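Long-range contact in staphylococcal nuclease domain-containing protein 1 (Drosophila melanogaster, PDB 2WAC), which cleaves both DNA and RNA as an endonuclease, associates with the RNA-induced silencing complex, and binds symmetrically dimethylated arginine peptides through its Tudor domain: residues 15-20 with 113-118. Sequence-based numbering, arbitrary orientation.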
ATOM      1  N   THR A  15       5.701   7.500  -2.202  1.00 25.26           N
ATOM      2  CA  THR A  15       6.582   7.061  -3.289  1.00 24.99           C
ATOM      3  C   THR A  15       5.834   6.205  -4.316  1.00 24.86           C
ATOM      4  O   THR A  15       6.448   5.533  -5.153  1.00 24.81           O
ATOM      5  CB  THR A  15       7.798   6.273  -2.753  1.00 25.03           C
ATOM      6  OG1 THR A  15       7.345   5.114  -2.043  1.00 24.85           O
ATOM      7  CG2 THR A  15       8.644   7.142  -1.826  1.00 24.85           C
ATOM      8  N   LEU A  16       4.504   6.251  -4.241  1.00 24.61           N
ATOM      9  CA  LEU A  16       3.611   5.463  -5.099  1.00 24.36           C
ATOM     10  C   LEU A  16       3.748   3.946  -4.943  1.00 24.01           C
ATOM     11  O   LEU A  16       3.524   3.190  -5.888  1.00 24.08           O
ATOM     12  CB  LEU A  16       3.698   5.897  -6.571  1.00 24.44           C
ATOM     13  CG  LEU A  16       3.017   7.219  -6.949  1.00 24.47           C
ATOM     14  CD1 LEU A  16       3.326   7.581  -8.383  1.00 24.60           C
ATOM     15  CD2 LEU A  16       1.512   7.161  -6.741  1.00 24.83           C
ATOM     16  N   THR A  17       4.135   3.509  -3.748  1.00 23.49           N
ATOM     17  CA  THR A  17       3.883   2.132  -3.355  1.00 22.95           C
ATOM     18  C   THR A  17       2.471   2.118  -2.776  1.00 22.53           C
ATOM     19  O   THR A  17       1.933   3.169  -2.407  1.00 22.29           O
ATOM     20  CB  THR A  17       4.925   1.566  -2.346  1.00 23.00           C
ATOM     21  OG1 THR A  17       4.786   2.208  -1.073  1.00 22.82           O
ATOM     22  CG2 THR A  17       6.351   1.744  -2.867  1.00 22.93           C
ATOM     23  N   PHE A  18       1.856   0.943  -2.728  1.00 22.04           N
ATOM     24  CA  PHE A  18       0.500   0.824  -2.210  1.00 21.75           C
ATOM     25  C   PHE A  18       0.303  -0.518  -1.526  1.00 21.60           C
ATOM     26  O   PHE A  18       0.990  -1.490  -1.843  1.00 21.48           O
ATOM     27  CB  PHE A  18      -0.541   1.025  -3.328  1.00 21.56           C
ATOM     28  CG  PHE A  18      -0.448   0.010  -4.439  1.00 21.25           C
ATOM     29  CD1 PHE A  18       0.389   0.228  -5.532  1.00 20.44           C
ATOM     30  CD2 PHE A  18      -1.197  -1.164  -4.392  1.00 20.79           C
ATOM     31  CE1 PHE A  18       0.484  -0.711  -6.557  1.00 20.47           C
ATOM     32  CE2 PHE A  18      -1.106  -2.110  -5.409  1.00 20.70           C
ATOM     33  CZ  PHE A  18      -0.266  -1.882  -6.496  1.00 20.07           C
ATOM     34  N   PHE A  19      -0.632  -0.558  -0.582  1.00 21.45           N
ATOM     35  CA  PHE A  19      -1.034  -1.802   0.056  1.00 21.44           C
ATOM     36  C   PHE A  19      -2.385  -2.236  -0.485  1.00 21.59           C
ATOM     37  O   PHE A  19      -3.295  -1.416  -0.644  1.00 21.67           O
ATOM     38  CB  PHE A  19      -1.110  -1.636   1.576  1.00 21.39           C
ATOM     39  CG  PHE A  19       0.229  -1.536   2.249  1.00 20.97           C
ATOM     40  CD1 PHE A  19       0.968  -0.358   2.194  1.00 21.17           C
ATOM     41  CD2 PHE A  19       0.742  -2.615   2.961  1.00 20.53           C
ATOM     42  CE1 PHE A  19       2.206  -0.260   2.825  1.00 21.03           C
ATOM     43  CE2 PHE A  19       1.975  -2.528   3.593  1.00 20.82           C
ATOM     44  CZ  PHE A  19       2.710  -1.348   3.525  1.00 20.90           C
ATOM     45  N   ALA A  20      -2.510  -3.529  -0.763  1.00 21.68           N
ATOM     46  CA  ALA A  20      -3.753  -4.086  -1.278  1.00 21.89           C
ATOM     47  C   ALA A  20      -4.203  -5.302  -0.470  1.00 22.05           C
ATOM     48  O   ALA A  20      -3.381  -6.115  -0.047  1.00 21.98           O
ATOM     49  CB  ALA A  20      -3.602  -4.450  -2.750  1.00 21.71           C
ATOM     50  N   ALA A 113      -2.830  -7.367   4.264  1.00 25.54           N
ATOM     51  CA  ALA A 113      -2.428  -6.381   3.263  1.00 25.13           C
ATOM     52  C   ALA A 113      -0.993  -6.632   2.797  1.00 24.88           C
ATOM     53  O   ALA A 113      -0.131  -7.020   3.589  1.00 24.79           O
ATOM     54  CB  ALA A 113      -2.578  -4.966   3.808  1.00 25.03           C
ATOM     55  N   THR A 114      -0.751  -6.408   1.506  1.00 24.57           N
ATOM     56  CA  THR A 114       0.561  -6.622   0.896  1.00 24.28           C
ATOM     57  C   THR A 114       0.994  -5.365   0.151  1.00 24.05           C
ATOM     58  O   THR A 114       0.204  -4.779  -0.592  1.00 23.87           O
ATOM     59  CB  THR A 114       0.536  -7.827  -0.079  1.00 24.32           C
ATOM     60  OG1 THR A 114      -0.009  -8.972   0.588  1.00 24.28           O
ATOM     61  CG2 THR A 114       1.941  -8.162  -0.589  1.00 24.24           C
ATOM     62  N   GLU A 115       2.246  -4.957   0.353  1.00 23.81           N
ATOM     63  CA  GLU A 115       2.796  -3.785  -0.327  1.00 23.44           C
ATOM     64  C   GLU A 115       3.329  -4.115  -1.723  1.00 23.26           C
ATOM     65  O   GLU A 115       3.970  -5.147  -1.927  1.00 23.09           O
ATOM     66  CB  GLU A 115       3.896  -3.131   0.514  1.00 23.47           C
ATOM     67  CG  GLU A 115       4.278  -1.731   0.042  1.00 23.28           C
ATOM     68  CD  GLU A 115       5.295  -1.045   0.940  1.00 23.31           C
ATOM     69  OE1 GLU A 115       5.841  -1.695   1.861  1.00 23.11           O
ATOM     70  OE2 GLU A 115       5.551   0.156   0.713  1.00 22.83           O
ATOM     71  N   TYR A 116       3.054  -3.220  -2.671  1.00 22.98           N
ATOM     72  CA  TYR A 116       3.553  -3.328  -4.041  1.00 22.76           C
ATOM     73  C   TYR A 116       4.092  -1.987  -4.509  1.00 22.63           C
ATOM     74  O   TYR A 116       3.690  -0.943  -3.997  1.00 22.49           O
ATOM     75  CB  TYR A 116       2.435  -3.753  -4.997  1.00 22.69           C
ATOM     76  CG  TYR A 116       1.779  -5.064  -4.654  1.00 22.73           C
ATOM     77  CD1 TYR A 116       2.299  -6.268  -5.129  1.00 21.97           C
ATOM     78  CD2 TYR A 116       0.634  -5.105  -3.856  1.00 22.34           C
ATOM     79  CE1 TYR A 116       1.699  -7.479  -4.815  1.00 21.99           C
ATOM     80  CE2 TYR A 116       0.026  -6.315  -3.534  1.00 22.28           C
ATOM     81  CZ  TYR A 116       0.564  -7.496  -4.022  1.00 22.10           C
ATOM     82  OH  TYR A 116      -0.028  -8.700  -3.714  1.00 22.84           O
ATOM     83  N   ALA A 117       4.988  -2.020  -5.489  1.00 22.41           N
ATOM     84  CA  ALA A 117       5.398  -0.812  -6.196  1.00 22.37           C
ATOM     85  C   ALA A 117       4.556  -0.689  -7.460  1.00 22.34           C
ATOM     86  O   ALA A 117       4.384  -1.672  -8.185  1.00 22.31           O
ATOM     87  CB  ALA A 117       6.878  -0.875  -6.544  1.00 22.31           C
ATOM     88  N   LEU A 118       4.019   0.504  -7.722  1.00 22.47           N
ATOM     89  CA  LEU A 118       3.284   0.741  -8.967  1.00 22.65           C
ATOM     90  C   LEU A 118       4.269   0.650 -10.128  1.00 22.81           C
ATOM     91  O   LEU A 118       5.220   1.430 -10.213  1.00 22.78           O
ATOM     92  CB  LEU A 118       2.558   2.092  -8.951  1.00 22.74           C
ATOM     93  CG  LEU A 118       1.542   2.380 -10.068  1.00 22.69           C
ATOM     94  CD1 LEU A 118       0.351   1.426 -10.020  1.00 22.52           C
ATOM     95  CD2 LEU A 118       1.069   3.825 -10.001  1.00 22.73           C
TER
HETATM   96  O   HOH W   1      -2.833  -8.724  -0.325  1.00 30.04           O
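Ala20 O is gripped by two hydrogen bonds, one from Thr114 N and one from a water that lies 2.7 Å from Ala20 O and is also bonded to Thr114 OG1. The amide approaches from above the carbonyl plane, 27° out of it. Ala20 and Thr114 form one hydrogen-bonded pair of an antiparallel pairing in the extended Tudor domain, joining strands 17-22 and 113-118 of a mixed sheet distinct from the antiparallel sheet formed by strands between 57 and 101, and consistent with the staphylococcal-nuclease-like part; strands 5-12 and 159-164 flank the pair. Phe18 and Tyr116 form another: Tyr116 N reaches Phe18 O at 2.8 Å, nearly along the C=O axis, and Phe18 N returns to Tyr116 O at 2.9 Å. On their face of the sheet, Phe18 CG sits between backbone N and carbonyl carbon (chi1 61°), which brings one ring face against Tyr116 CB, 3.6 Å above the Phe18 ring plane and toward the rim; Leu148 touches both side chains. The opposite face carries Phe19 and Glu115. Glu115 CB packs on the Phe19 ring face, 3.8 Å from its centroid; with the chain extended beyond CG, the carboxylate plane is inclined by 20° to that ring. Thr17 OG1, also bonded to Thr13 OG1, donates to the anti lone pair of Glu115 OE2 at 2.8 Å.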